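Local coordinates for outer membrane porin protein 32 (Delftia acidovorans, PDB 2FGQ), which forms anion-selective channels across the outer membrane as a homotrimer of beta barrels and binds D-malate, at residues I9-V14 / A287-L292; D105-T110 / Q273-Y278; A190-A195 / T201-I206; A260-K265 / S269-I274; L295-K298 / T302-L305. All blocks are in the same frame, centred on the assembly; numbering follows the deposited sequence.

Contact 1 of 5, residues I9-V14 / A287-L292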
# COMPACT_ATOMS: atom_id res chain seq x y z
N ILE A 9 -10.87 5.29 -10.76
CA ILE A 9 -12.19 4.74 -10.98
C ILE A 9 -12.56 3.89 -9.79
O ILE A 9 -11.80 3.03 -9.38
CB ILE A 9 -12.30 3.85 -12.28
CG1 ILE A 9 -11.81 4.59 -13.51
CG2 ILE A 9 -13.71 3.34 -12.44
CD1 ILE A 9 -11.84 3.77 -14.79
N VAL A 10 -13.76 4.10 -9.25
CA VAL A 10 -14.33 3.15 -8.31
C VAL A 10 -15.57 2.53 -8.99
O VAL A 10 -16.54 3.23 -9.29
CB VAL A 10 -14.71 3.75 -6.94
CG1 VAL A 10 -15.19 2.65 -6.04
CG2 VAL A 10 -13.53 4.46 -6.33
N ASP A 11 -15.48 1.24 -9.24
CA ASP A 11 -16.53 0.47 -9.90
C ASP A 11 -16.84 -0.68 -8.93
O ASP A 11 -15.99 -1.55 -8.67
CB ASP A 11 -16.04 -0.03 -11.25
CG ASP A 11 -17.02 -0.92 -11.95
OD1 ASP A 11 -17.72 -1.73 -11.27
OD2 ASP A 11 -17.10 -0.90 -13.20
N THR A 12 -18.05 -0.63 -8.36
CA THR A 12 -18.49 -1.60 -7.37
C THR A 12 -19.89 -2.06 -7.74
O THR A 12 -20.70 -1.28 -8.24
CB THR A 12 -18.41 -0.97 -5.96
OG1 THR A 12 -17.06 -0.63 -5.71
CG2 THR A 12 -18.76 -1.94 -4.86
N ASN A 13 -20.14 -3.34 -7.49
CA ASN A 13 -21.36 -3.98 -7.97
C ASN A 13 -21.93 -4.96 -6.95
O ASN A 13 -21.29 -5.35 -5.99
CB ASN A 13 -21.15 -4.69 -9.35
CG ASN A 13 -19.97 -5.67 -9.32
OD1 ASN A 13 -19.95 -6.62 -8.51
ND2 ASN A 13 -18.99 -5.48 -10.22
N VAL A 14 -23.16 -5.37 -7.20
CA VAL A 14 -23.68 -6.61 -6.67
C VAL A 14 -23.58 -7.65 -7.80
O VAL A 14 -23.80 -7.35 -8.96
CB VAL A 14 -25.13 -6.45 -6.14
CG1 VAL A 14 -25.70 -7.76 -5.76
CG2 VAL A 14 -25.14 -5.51 -4.94
N ALA A 287 -21.59 6.08 -14.44
CA ALA A 287 -22.53 5.21 -15.16
C ALA A 287 -23.04 4.12 -14.25
O ALA A 287 -22.36 3.67 -13.34
CB ALA A 287 -21.83 4.56 -16.35
N LEU A 288 -24.28 3.72 -14.50
CA LEU A 288 -24.84 2.49 -13.97
C LEU A 288 -24.71 1.43 -15.06
O LEU A 288 -24.77 1.72 -16.25
CB LEU A 288 -26.30 2.72 -13.60
CG LEU A 288 -26.75 3.24 -12.25
CD1 LEU A 288 -25.73 3.77 -11.33
CD2 LEU A 288 -28.15 3.99 -12.31
N TYR A 289 -24.56 0.18 -14.67
CA TYR A 289 -24.41 -0.87 -15.65
C TYR A 289 -24.94 -2.19 -15.18
O TYR A 289 -25.11 -2.43 -13.99
CB TYR A 289 -22.93 -1.03 -16.07
CG TYR A 289 -22.05 -1.56 -14.95
CD1 TYR A 289 -21.36 -0.71 -14.10
CD2 TYR A 289 -21.92 -2.92 -14.73
CE1 TYR A 289 -20.57 -1.20 -13.06
CE2 TYR A 289 -21.16 -3.42 -13.68
CZ TYR A 289 -20.44 -2.57 -12.87
OH TYR A 289 -19.65 -3.09 -11.88
N GLY A 290 -25.22 -3.06 -16.14
CA GLY A 290 -25.57 -4.44 -15.89
C GLY A 290 -24.98 -5.36 -16.92
O GLY A 290 -24.93 -5.02 -18.10
N ASN A 291 -24.50 -6.50 -16.44
CA ASN A 291 -23.97 -7.57 -17.27
C ASN A 291 -24.72 -8.86 -16.95
O ASN A 291 -24.96 -9.14 -15.77
CB ASN A 291 -22.50 -7.81 -16.94
CG ASN A 291 -21.63 -6.63 -17.20
OD1 ASN A 291 -20.65 -6.40 -16.43
ND2 ASN A 291 -21.86 -5.96 -18.28
N LEU A 292 -25.09 -9.60 -17.99
CA LEU A 292 -25.73 -10.90 -17.87
C LEU A 292 -24.94 -11.86 -18.73
O LEU A 292 -24.81 -11.62 -19.93
CB LEU A 292 -27.18 -10.84 -18.39
CG LEU A 292 -27.98 -12.13 -18.48
CD1 LEU A 292 -28.14 -12.81 -17.13
CD2 LEU A 292 -29.35 -11.84 -19.10
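Asp11 and Asn13 of strand 9-14 meet Tyr289 of strand 287-292 across a wide backbone gap. The axes of the two segments come no nearer than 9.1 Å, and their directions differ by 49°. The CA atoms of Asn13 and Tyr289 are 8.8 Å apart, so the contact is made almost wholly by side chains. Tyr289 carries it with its hydroxyl. This group gives a hydrogen bond to Asp11 OD1, and the modelled OH to OD1 length is very short at 2.4 Å, a value to be read with caution. Asn13 ND2 donates to the same Tyr289 OH at 3.0 Å. That bond is nearly straight (163°) and lies in the amide plane, while the amide stands almost perpendicular to the tyrosine ring. The chi1 of Tyr289 (67°) sets CG between the backbone N and the carbonyl carbon, and the ring then reaches over toward strand 9-14. In the 16-stranded porin barrel these strands are second neighbours, with strand 320-331 between them. Val10 and Thr12, which alternate with the touching residues, pack on Val79 of a neighbouring subunit. Asp11 and Asn13 therefore lie on the face turned away from that subunit. The buried carboxylate of Asp11 has further partners: OD1 accepts from Gly33 N, and OD2 accepts from Ala34 N and Ser35 N.

Contact 2 of 5, residues D105-T110 / Q273-Y278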
# COMPACT_ATOMS: atom_id res chain seq x y z
N ASP A 105 -12.18 -6.36 -27.26
CA ASP A 105 -13.15 -6.90 -26.35
C ASP A 105 -14.12 -5.79 -25.93
O ASP A 105 -13.71 -4.79 -25.35
CB ASP A 105 -12.38 -7.38 -25.12
CG ASP A 105 -13.20 -8.15 -24.13
OD1 ASP A 105 -14.43 -8.30 -24.22
OD2 ASP A 105 -12.60 -8.67 -23.16
N LEU A 106 -15.40 -5.97 -26.21
CA LEU A 106 -16.37 -4.93 -25.90
C LEU A 106 -16.63 -4.72 -24.42
O LEU A 106 -17.20 -3.69 -24.04
CB LEU A 106 -17.66 -5.26 -26.62
CG LEU A 106 -17.89 -4.70 -28.02
CD1 LEU A 106 -16.68 -4.26 -28.75
CD2 LEU A 106 -18.72 -5.68 -28.77
N PHE A 107 -16.20 -5.70 -23.62
CA PHE A 107 -16.35 -5.67 -22.17
C PHE A 107 -15.03 -5.35 -21.50
O PHE A 107 -14.92 -5.41 -20.28
CB PHE A 107 -16.90 -7.00 -21.68
CG PHE A 107 -18.34 -7.17 -22.01
CD1 PHE A 107 -19.30 -6.62 -21.18
CD2 PHE A 107 -18.73 -7.81 -23.15
CE1 PHE A 107 -20.63 -6.76 -21.49
CE2 PHE A 107 -20.08 -7.93 -23.48
CZ PHE A 107 -21.01 -7.40 -22.66
N SER A 108 -14.03 -5.01 -22.31
CA SER A 108 -12.81 -4.33 -21.79
C SER A 108 -12.04 -5.18 -20.81
O SER A 108 -11.44 -4.64 -19.84
CB SER A 108 -13.16 -3.00 -21.14
OG SER A 108 -14.05 -2.23 -21.94
N ALA A 109 -12.02 -6.48 -21.05
CA ALA A 109 -11.20 -7.41 -20.33
C ALA A 109 -11.52 -7.34 -18.84
O ALA A 109 -10.68 -7.66 -18.02
CB ALA A 109 -9.68 -7.15 -20.57
N THR A 110 -12.76 -6.99 -18.49
CA THR A 110 -13.15 -7.03 -17.06
C THR A 110 -14.61 -7.42 -16.93
O THR A 110 -15.33 -7.48 -17.93
CB THR A 110 -12.86 -5.67 -16.34
OG1 THR A 110 -12.99 -5.81 -14.92
CG2 THR A 110 -13.85 -4.61 -16.68
N GLN A 273 -19.66 -18.98 -24.61
CA GLN A 273 -20.11 -17.92 -23.71
C GLN A 273 -20.88 -16.88 -24.47
O GLN A 273 -20.53 -16.52 -25.57
CB GLN A 273 -18.92 -17.22 -23.05
CG GLN A 273 -19.36 -16.34 -21.88
CD GLN A 273 -18.24 -15.63 -21.21
OE1 GLN A 273 -17.09 -16.11 -21.22
NE2 GLN A 273 -18.55 -14.45 -20.60
N ILE A 274 -21.95 -16.39 -23.87
CA ILE A 274 -22.70 -15.25 -24.38
C ILE A 274 -22.87 -14.26 -23.23
O ILE A 274 -23.25 -14.64 -22.12
CB ILE A 274 -24.10 -15.67 -24.91
CG1 ILE A 274 -24.01 -16.76 -25.95
CG2 ILE A 274 -24.81 -14.46 -25.52
CD1 ILE A 274 -25.40 -17.44 -26.19
N THR A 275 -22.60 -12.99 -23.52
CA THR A 275 -22.77 -11.92 -22.57
C THR A 275 -23.52 -10.76 -23.18
O THR A 275 -23.17 -10.30 -24.27
CB THR A 275 -21.40 -11.41 -22.14
OG1 THR A 275 -20.60 -12.53 -21.76
CG2 THR A 275 -21.51 -10.51 -20.90
N LEU A 276 -24.54 -10.30 -22.46
CA LEU A 276 -25.28 -9.10 -22.76
C LEU A 276 -24.97 -8.04 -21.71
O LEU A 276 -25.00 -8.32 -20.51
CB LEU A 276 -26.78 -9.39 -22.75
CG LEU A 276 -27.66 -8.21 -23.05
CD1 LEU A 276 -27.60 -7.78 -24.52
CD2 LEU A 276 -29.11 -8.58 -22.64
N GLY A 277 -24.70 -6.83 -22.14
CA GLY A 277 -24.43 -5.73 -21.21
C GLY A 277 -25.15 -4.44 -21.57
O GLY A 277 -25.44 -4.18 -22.72
N TYR A 278 -25.39 -3.61 -20.57
CA TYR A 278 -25.96 -2.31 -20.78
C TYR A 278 -25.21 -1.34 -19.88
O TYR A 278 -24.93 -1.65 -18.74
CB TYR A 278 -27.45 -2.30 -20.39
CG TYR A 278 -28.14 -1.07 -20.92
CD1 TYR A 278 -28.47 -1.00 -22.25
CD2 TYR A 278 -28.43 0.02 -20.10
CE1 TYR A 278 -29.08 0.09 -22.79
CE2 TYR A 278 -29.08 1.17 -20.65
CZ TYR A 278 -29.38 1.17 -22.02
OH TYR A 278 -30.00 2.25 -22.65
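Phe107 belongs to the long loop that porins fold into the barrel to narrow the pore, and its ring rests on the inner wall at Thr275 and Gly277. The methyl CG2 of Thr275 sits over one face of the ring. It is 4.0 Å from the ring centroid and 26° off the normal, a CH-pi contact displaced toward the rim. The closest pair is Phe107 CZ and Thr275 CG2 at 3.6 Å. With OG1 of Thr275 beside the backbone N (chi1 -50°), CG2 is opposite that N and faces the ring, while OG1 accepts from Gln273. At the ring edge, Phe107 CZ is 3.8 Å from Gly277 N, which lies in the ring plane. The glycine makes this fit possible: a beta carbon on Gly277 would lie 2.7 Å from Phe107 CE1, a clash. The loop itself is tightly turned here. A type I turn runs from Asp105 to Ser108, and a type I' turn runs from Phe107 to Thr110. Asp105 OD1 accepts from Phe107 N at 3.2 Å, forming an Asx turn, and Asp105 OD2 accepts from Ala109 N at 3.1 Å. Both donors come from above the carboxylate plane. These bonds fix the backbone on each side of Ser108, and Ala109 touches the bound D-malate. On the wall, Gln273 NE2 donates to Thr275 OG1 at 3.0 Å; the oxygen lies tilted from the amide plane of Gln273. Pro114 of the same loop and Asn291 of strand 286-297 also pack on Phe107.

Contact 3 of 5, residues A190-A195 / T201-I206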
# COMPACT_ATOMS: atom_id res chain seq x y z
N ALA A 190 3.67 -13.11 -29.42
CA ALA A 190 4.47 -13.04 -28.21
C ALA A 190 4.93 -14.41 -27.74
O ALA A 190 4.27 -15.41 -27.94
CB ALA A 190 3.65 -12.41 -27.10
N GLN A 191 6.05 -14.43 -27.08
CA GLN A 191 6.55 -15.60 -26.38
C GLN A 191 6.97 -15.20 -24.95
O GLN A 191 7.70 -14.24 -24.78
CB GLN A 191 7.75 -16.22 -27.10
CG GLN A 191 8.21 -17.49 -26.39
CD GLN A 191 9.28 -18.18 -27.12
OE1 GLN A 191 10.43 -17.83 -26.95
NE2 GLN A 191 8.94 -19.19 -27.93
N GLN A 192 6.49 -15.96 -23.98
CA GLN A 192 6.98 -15.86 -22.60
C GLN A 192 7.67 -17.15 -22.22
O GLN A 192 7.34 -18.23 -22.71
CB GLN A 192 5.86 -15.55 -21.59
CG GLN A 192 5.30 -14.25 -21.76
CD GLN A 192 4.16 -13.88 -20.79
OE1 GLN A 192 3.36 -13.01 -21.13
NE2 GLN A 192 4.12 -14.47 -19.58
N LYS A 193 8.66 -17.03 -21.34
CA LYS A 193 9.27 -18.20 -20.72
C LYS A 193 8.57 -18.47 -19.39
O LYS A 193 8.38 -17.58 -18.58
CB LYS A 193 10.76 -17.98 -20.50
CG LYS A 193 11.57 -17.80 -21.77
CD LYS A 193 11.68 -19.08 -22.55
CE LYS A 193 12.46 -18.96 -23.84
NZ LYS A 193 12.67 -20.36 -24.42
N THR A 194 8.28 -19.73 -19.13
CA THR A 194 7.67 -20.14 -17.89
C THR A 194 8.03 -21.55 -17.49
O THR A 194 8.97 -22.14 -18.03
CB THR A 194 6.18 -19.87 -17.96
OG1 THR A 194 5.61 -19.97 -16.64
CG2 THR A 194 5.41 -20.81 -18.89
N ALA A 195 7.29 -22.07 -16.53
CA ALA A 195 7.39 -23.48 -16.14
C ALA A 195 6.00 -24.00 -15.87
O ALA A 195 5.15 -23.25 -15.40
CB ALA A 195 8.32 -23.66 -14.91
N THR A 201 8.91 -24.32 -20.06
CA THR A 201 7.79 -24.28 -21.00
C THR A 201 7.76 -22.89 -21.64
O THR A 201 7.98 -21.89 -20.96
CB THR A 201 6.47 -24.53 -20.27
OG1 THR A 201 6.44 -25.86 -19.73
CG2 THR A 201 5.25 -24.45 -21.15
N ASP A 202 7.57 -22.84 -22.95
CA ASP A 202 7.32 -21.58 -23.65
C ASP A 202 5.82 -21.34 -23.71
O ASP A 202 5.05 -22.24 -24.01
CB ASP A 202 7.80 -21.64 -25.10
CG ASP A 202 9.29 -21.69 -25.26
OD1 ASP A 202 10.05 -21.42 -24.31
OD2 ASP A 202 9.80 -22.06 -26.36
N ARG A 203 5.41 -20.10 -23.50
CA ARG A 203 4.05 -19.68 -23.69
C ARG A 203 4.04 -18.84 -24.96
O ARG A 203 4.49 -17.70 -24.97
CB ARG A 203 3.57 -18.85 -22.49
CG ARG A 203 2.13 -18.41 -22.54
CD ARG A 203 1.79 -17.36 -21.50
NE ARG A 203 0.36 -17.19 -21.28
CZ ARG A 203 -0.47 -16.57 -22.13
NH1 ARG A 203 0.01 -16.00 -23.25
NH2 ARG A 203 -1.75 -16.49 -21.83
N ASP A 204 3.48 -19.41 -26.03
CA ASP A 204 3.43 -18.79 -27.35
C ASP A 204 2.01 -18.30 -27.60
O ASP A 204 1.07 -19.04 -27.37
CB ASP A 204 3.82 -19.81 -28.44
CG ASP A 204 5.20 -20.34 -28.29
OD1 ASP A 204 6.06 -19.63 -27.71
OD2 ASP A 204 5.52 -21.47 -28.75
N GLU A 205 1.84 -17.09 -28.10
CA GLU A 205 0.52 -16.52 -28.30
C GLU A 205 0.50 -15.73 -29.60
O GLU A 205 1.32 -14.85 -29.83
CB GLU A 205 0.22 -15.58 -27.14
CG GLU A 205 -1.16 -14.99 -27.01
CD GLU A 205 -1.15 -13.86 -26.00
OE1 GLU A 205 -1.57 -14.11 -24.84
OE2 GLU A 205 -0.67 -12.73 -26.36
N ILE A 206 -0.47 -16.05 -30.44
CA ILE A 206 -0.72 -15.31 -31.66
C ILE A 206 -2.17 -14.83 -31.61
O ILE A 206 -3.08 -15.61 -31.31
CB ILE A 206 -0.42 -16.15 -32.91
CG1 ILE A 206 -0.69 -15.32 -34.16
CG2 ILE A 206 -1.29 -17.34 -32.95
CD1 ILE A 206 -0.13 -15.89 -35.42
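Gln191 and Asp204 face each other in a non-hydrogen-bonded pair, and their side chains make the link that the backbone leaves out. Gln191 NE2 donates to Asp204 OD1 at 2.9 Å (162°), on the syn side of the carboxylate. The amide and carboxylate planes are nearly coplanar. The next such pair carries a salt bridge. Lys193 NZ meets Asp202 OD1 at 2.8 Å, again on the syn side. A bend at chi2 (-70°) brings the lysine chain alongside Asp202, both pointing the same way. Polar groups also gather on the other face. Arg203 extends from CG to NE and passes beside Gln192. Within strand 201-206, its NH1 forms a salt bridge with Glu205 OE1 at 2.9 Å; the oxygen lies near the guanidinium plane, while NH1 stands above the carboxylate plane. Arg203 NE and NH2 bond to Asp129 O and Arg119 O, Gln192 NE2 to Asp128 O, and Thr194 OG1 to Asp129 OD2, tying this face to a loop. Backbone bonds join Ala190 with Glu205, Gln192 with Arg203, and Thr194 with Thr201. Gln192 N reaches Arg203 O at 2.8 Å. Strands 183-196 and 199-213 form an antiparallel beta hairpin in the wall of the porin barrel.

Contact 4 of 5, residues A260-K265 / S269-I274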
# COMPACT_ATOMS: atom_id res chain seq x y z
N ALA A 260 -18.26 -15.89 -27.34
CA ALA A 260 -16.91 -16.43 -27.36
C ALA A 260 -16.94 -17.95 -27.29
O ALA A 260 -17.88 -18.57 -26.79
CB ALA A 260 -16.08 -15.86 -26.20
N LEU A 261 -15.89 -18.53 -27.85
CA LEU A 261 -15.68 -19.96 -27.82
C LEU A 261 -14.22 -20.23 -27.43
O LEU A 261 -13.30 -19.61 -27.98
CB LEU A 261 -15.95 -20.50 -29.24
CG LEU A 261 -15.77 -22.01 -29.47
CD1 LEU A 261 -14.41 -22.45 -29.61
CD2 LEU A 261 -16.46 -22.87 -28.50
N TYR A 262 -14.01 -21.19 -26.52
CA TYR A 262 -12.71 -21.61 -26.05
C TYR A 262 -12.56 -23.10 -26.30
O TYR A 262 -13.25 -23.92 -25.69
CB TYR A 262 -12.55 -21.27 -24.56
CG TYR A 262 -12.91 -19.84 -24.29
CD1 TYR A 262 -12.07 -18.83 -24.69
CD2 TYR A 262 -14.14 -19.50 -23.73
CE1 TYR A 262 -12.39 -17.50 -24.49
CE2 TYR A 262 -14.47 -18.16 -23.51
CZ TYR A 262 -13.58 -17.17 -23.88
OH TYR A 262 -13.90 -15.85 -23.71
N ASP A 263 -11.67 -23.41 -27.22
CA ASP A 263 -11.39 -24.78 -27.63
C ASP A 263 -10.10 -25.24 -26.97
O ASP A 263 -9.00 -24.90 -27.40
CB ASP A 263 -11.31 -24.85 -29.14
CG ASP A 263 -11.22 -26.27 -29.65
OD1 ASP A 263 -11.25 -27.23 -28.83
OD2 ASP A 263 -11.14 -26.49 -30.86
N GLN A 264 -10.28 -26.00 -25.90
CA GLN A 264 -9.22 -26.40 -25.00
C GLN A 264 -8.71 -27.77 -25.40
O GLN A 264 -9.25 -28.78 -24.99
CB GLN A 264 -9.76 -26.39 -23.56
CG GLN A 264 -10.25 -25.02 -23.16
CD GLN A 264 -11.34 -25.07 -22.11
OE1 GLN A 264 -12.57 -25.05 -22.43
NE2 GLN A 264 -10.92 -25.14 -20.86
N LYS A 265 -7.68 -27.79 -26.23
CA LYS A 265 -7.23 -29.05 -26.87
C LYS A 265 -6.71 -30.07 -25.90
O LYS A 265 -6.84 -31.27 -26.15
CB LYS A 265 -6.20 -28.81 -27.98
CG LYS A 265 -6.69 -27.88 -29.03
CD LYS A 265 -7.87 -28.44 -29.80
CE LYS A 265 -8.05 -27.77 -31.13
NZ LYS A 265 -9.24 -28.30 -31.86
N SER A 269 -12.10 -30.31 -25.05
CA SER A 269 -13.36 -29.75 -24.62
C SER A 269 -13.49 -28.29 -25.01
O SER A 269 -12.53 -27.54 -24.95
CB SER A 269 -13.45 -29.84 -23.10
OG SER A 269 -13.37 -31.20 -22.67
N LYS A 270 -14.71 -27.91 -25.33
CA LYS A 270 -15.05 -26.56 -25.68
C LYS A 270 -15.93 -25.93 -24.60
O LYS A 270 -16.64 -26.62 -23.87
CB LYS A 270 -15.80 -26.54 -27.01
CG LYS A 270 -14.95 -26.96 -28.19
CD LYS A 270 -15.74 -26.97 -29.47
CE LYS A 270 -14.85 -27.43 -30.61
NZ LYS A 270 -15.66 -27.53 -31.84
N ALA A 271 -15.84 -24.60 -24.50
CA ALA A 271 -16.78 -23.81 -23.70
C ALA A 271 -17.26 -22.67 -24.59
O ALA A 271 -16.48 -22.16 -25.40
CB ALA A 271 -16.10 -23.25 -22.43
N HIS A 272 -18.54 -22.33 -24.49
CA HIS A 272 -19.15 -21.26 -25.25
C HIS A 272 -19.69 -20.24 -24.24
O HIS A 272 -20.20 -20.59 -23.18
CB HIS A 272 -20.38 -21.77 -26.07
CG HIS A 272 -20.10 -22.91 -27.00
ND1 HIS A 272 -19.96 -22.73 -28.36
CD2 HIS A 272 -19.97 -24.25 -26.78
CE1 HIS A 272 -19.72 -23.90 -28.93
NE2 HIS A 272 -19.72 -24.84 -28.00
N GLN A 273 -19.66 -18.98 -24.61
CA GLN A 273 -20.11 -17.92 -23.71
C GLN A 273 -20.88 -16.88 -24.47
O GLN A 273 -20.53 -16.52 -25.57
CB GLN A 273 -18.92 -17.22 -23.05
CG GLN A 273 -19.36 -16.34 -21.88
CD GLN A 273 -18.24 -15.63 -21.21
OE1 GLN A 273 -17.09 -16.11 -21.22
NE2 GLN A 273 -18.55 -14.45 -20.60
N ILE A 274 -21.95 -16.39 -23.87
CA ILE A 274 -22.70 -15.25 -24.38
C ILE A 274 -22.87 -14.26 -23.23
O ILE A 274 -23.25 -14.64 -22.12
CB ILE A 274 -24.10 -15.67 -24.91
CG1 ILE A 274 -24.01 -16.76 -25.95
CG2 ILE A 274 -24.81 -14.46 -25.52
CD1 ILE A 274 -25.40 -17.44 -26.19
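Ala260, Tyr262 and Gln264 pair with Gln273, Ala271 and Ser269 through doubled backbone hydrogen bonds, and the strand axes run antiparallel at 168°, 4.7 Å apart at their closest. Tyr262 N to Ala271 O, at 2.9 Å, is a typical bond of the set. Strands 253-264 and 269-281 form a beta hairpin of the barrel, and its two faces differ. On one face Leu261 lies beside His272. Its methyl CD2 sits over the imidazole, 3.6 Å from the ring centroid and 20° off the normal, a CH-pi contact. Leu261 chi1 (179°) swings CG opposite the backbone N and brings CD2 across to the neighbouring strand. His272 ND1 is hydrogen-bonded to Tyr259 OH, which helps to fix the ring beneath the methyl. Further along this face, Asp263 OD2 forms a salt bridge with Lys265 NZ of its own segment at 2.8 Å. From the partner strand, the extended chain of Lys270 passes the same carboxylate, with its CG 3.8 Å from Asp263 OD1, while its NZ remains 4.7 Å from Asp263 OD2. Replacing Asp263 by an alanine would probably leave Lys265 without its salt-bridge partner and the two lysine ammonium groups without the negative charge beside them. On the other face, Tyr262 packs CD2 against Ala271 CB at 4.4 Å, and its OH bonds to Met116 N. Gln264 OE1 bonds to Ser301 OG. The face of Leu261 and Asp263 thus joins the strands by CH-pi packing, with a charge cluster nearer the turn; the face of Tyr262 and Gln264 uses its polar ends to bond loops.

Contact 5 of 5, residues L295-K298 / T302-L305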
# COMPACT_ATOMS: atom_id res chain seq x y z
N LEU A 295 -22.33 -19.17 -19.57
CA LEU A 295 -21.14 -19.89 -19.93
C LEU A 295 -21.49 -21.39 -19.92
O LEU A 295 -21.83 -21.95 -18.90
CB LEU A 295 -20.02 -19.60 -18.94
CG LEU A 295 -18.62 -20.18 -19.09
CD1 LEU A 295 -18.00 -19.83 -20.42
CD2 LEU A 295 -17.69 -19.71 -17.93
N LYS A 296 -21.35 -22.02 -21.08
CA LYS A 296 -21.66 -23.43 -21.23
C LYS A 296 -20.39 -24.22 -21.45
O LYS A 296 -19.77 -24.10 -22.50
CB LYS A 296 -22.55 -23.59 -22.46
CG LYS A 296 -22.97 -25.00 -22.77
CD LYS A 296 -23.94 -24.97 -23.99
CE LYS A 296 -25.41 -25.08 -23.60
NZ LYS A 296 -26.28 -24.01 -24.21
N ASN A 297 -20.00 -25.01 -20.46
CA ASN A 297 -18.89 -25.91 -20.58
C ASN A 297 -19.38 -27.22 -21.17
O ASN A 297 -20.42 -27.71 -20.76
CB ASN A 297 -18.31 -26.20 -19.21
CG ASN A 297 -17.64 -25.00 -18.59
OD1 ASN A 297 -18.18 -24.36 -17.62
ND2 ASN A 297 -16.51 -24.66 -19.11
N LYS A 298 -18.60 -27.77 -22.08
CA LYS A 298 -18.84 -29.13 -22.58
C LYS A 298 -17.78 -30.08 -22.03
O LYS A 298 -16.63 -29.69 -21.72
CB LYS A 298 -18.80 -29.14 -24.10
CG LYS A 298 -19.80 -28.21 -24.77
CD LYS A 298 -21.25 -28.55 -24.45
CE LYS A 298 -21.81 -29.60 -25.40
NZ LYS A 298 -23.24 -29.94 -25.00
N THR A 302 -14.27 -26.75 -17.31
CA THR A 302 -14.66 -26.30 -15.98
C THR A 302 -14.55 -24.78 -15.80
O THR A 302 -14.38 -24.30 -14.67
CB THR A 302 -13.77 -26.94 -14.88
OG1 THR A 302 -12.40 -26.70 -15.16
CG2 THR A 302 -13.96 -28.45 -14.81
N LEU A 303 -14.60 -24.03 -16.89
CA LEU A 303 -14.46 -22.58 -16.82
C LEU A 303 -15.60 -21.91 -16.08
O LEU A 303 -16.75 -22.28 -16.21
CB LEU A 303 -14.32 -21.97 -18.21
CG LEU A 303 -13.12 -22.44 -19.03
CD1 LEU A 303 -13.18 -21.77 -20.39
CD2 LEU A 303 -11.77 -22.16 -18.34
N GLY A 304 -15.24 -20.88 -15.34
CA GLY A 304 -16.21 -20.08 -14.64
C GLY A 304 -16.14 -18.60 -14.99
O GLY A 304 -15.08 -18.06 -15.36
N LEU A 305 -17.27 -17.94 -14.81
CA LEU A 305 -17.37 -16.52 -15.02
C LEU A 305 -16.57 -15.76 -13.94
O LEU A 305 -16.44 -16.20 -12.79
CB LEU A 305 -18.81 -16.09 -15.00
CG LEU A 305 -19.70 -16.65 -16.10
CD1 LEU A 305 -21.17 -16.45 -15.73
CD2 LEU A 305 -19.36 -15.99 -17.42
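Leu295 packs its CD2 methyl against the backbone of residues 303-305, and this is the tight part of the contact. CD2 is 3.2 Å from Leu303 O and 3.5 Å from Gly304 C. Chi1 of Leu295 (-177°) puts CG opposite the backbone N and drives the isobutyl group toward the loop. Leu295 CB meets Leu305 CD2 at 4.0 Å, and Leu295 CD2 meets Leu303 CB at 4.1 Å. Asn297 lies further along, with its amide beside the backbone of Leu303. Asn297 CG is 3.6 Å from Leu303 N and 3.7 Å from Leu303 O. An alanine in place of Asn297 would probably open a gap beside Leu303 and remove the polar amide that lies next to its backbone. The outer side is looser. Thr302 is exposed and its side chain turns away, as do those of Lys296 and Lys298 on the strand. Leu303 is buried further by Met116, Arg119 and Trp121 from another loop. After strand 286-297 ends, the chain thus folds back over the strand's own buried face. Mainly apolar leucine packing holds the loop to the strand, with one buried amide beside a backbone, while charged side chains stay on the surface.

All five contacts involve the same 16-stranded antiparallel barrel. Contact 3 is a mid-chain hairpin, contact 4 a later one, and contact 5 lies beyond both. Contacts 1 and 2 join distant parts of the sequence. Contacts 2 and 4 share strand 269-281. Contacts 1 and 5 share the next strand, 286-297. Probable backbone hydrogen bonds join contact 1 to contact 2 and contact 4 to contact 5, whose centres are about 8 Å apart. Contact 3 lies about 34 Å from contact 1, centre to centre. Contacts 3 and 4 pair wall strands, contact 2 sets the inward loop on the wall, contact 5 folds another loop onto it, and contact 1 spans the seam where strand 320-331 closes the barrel.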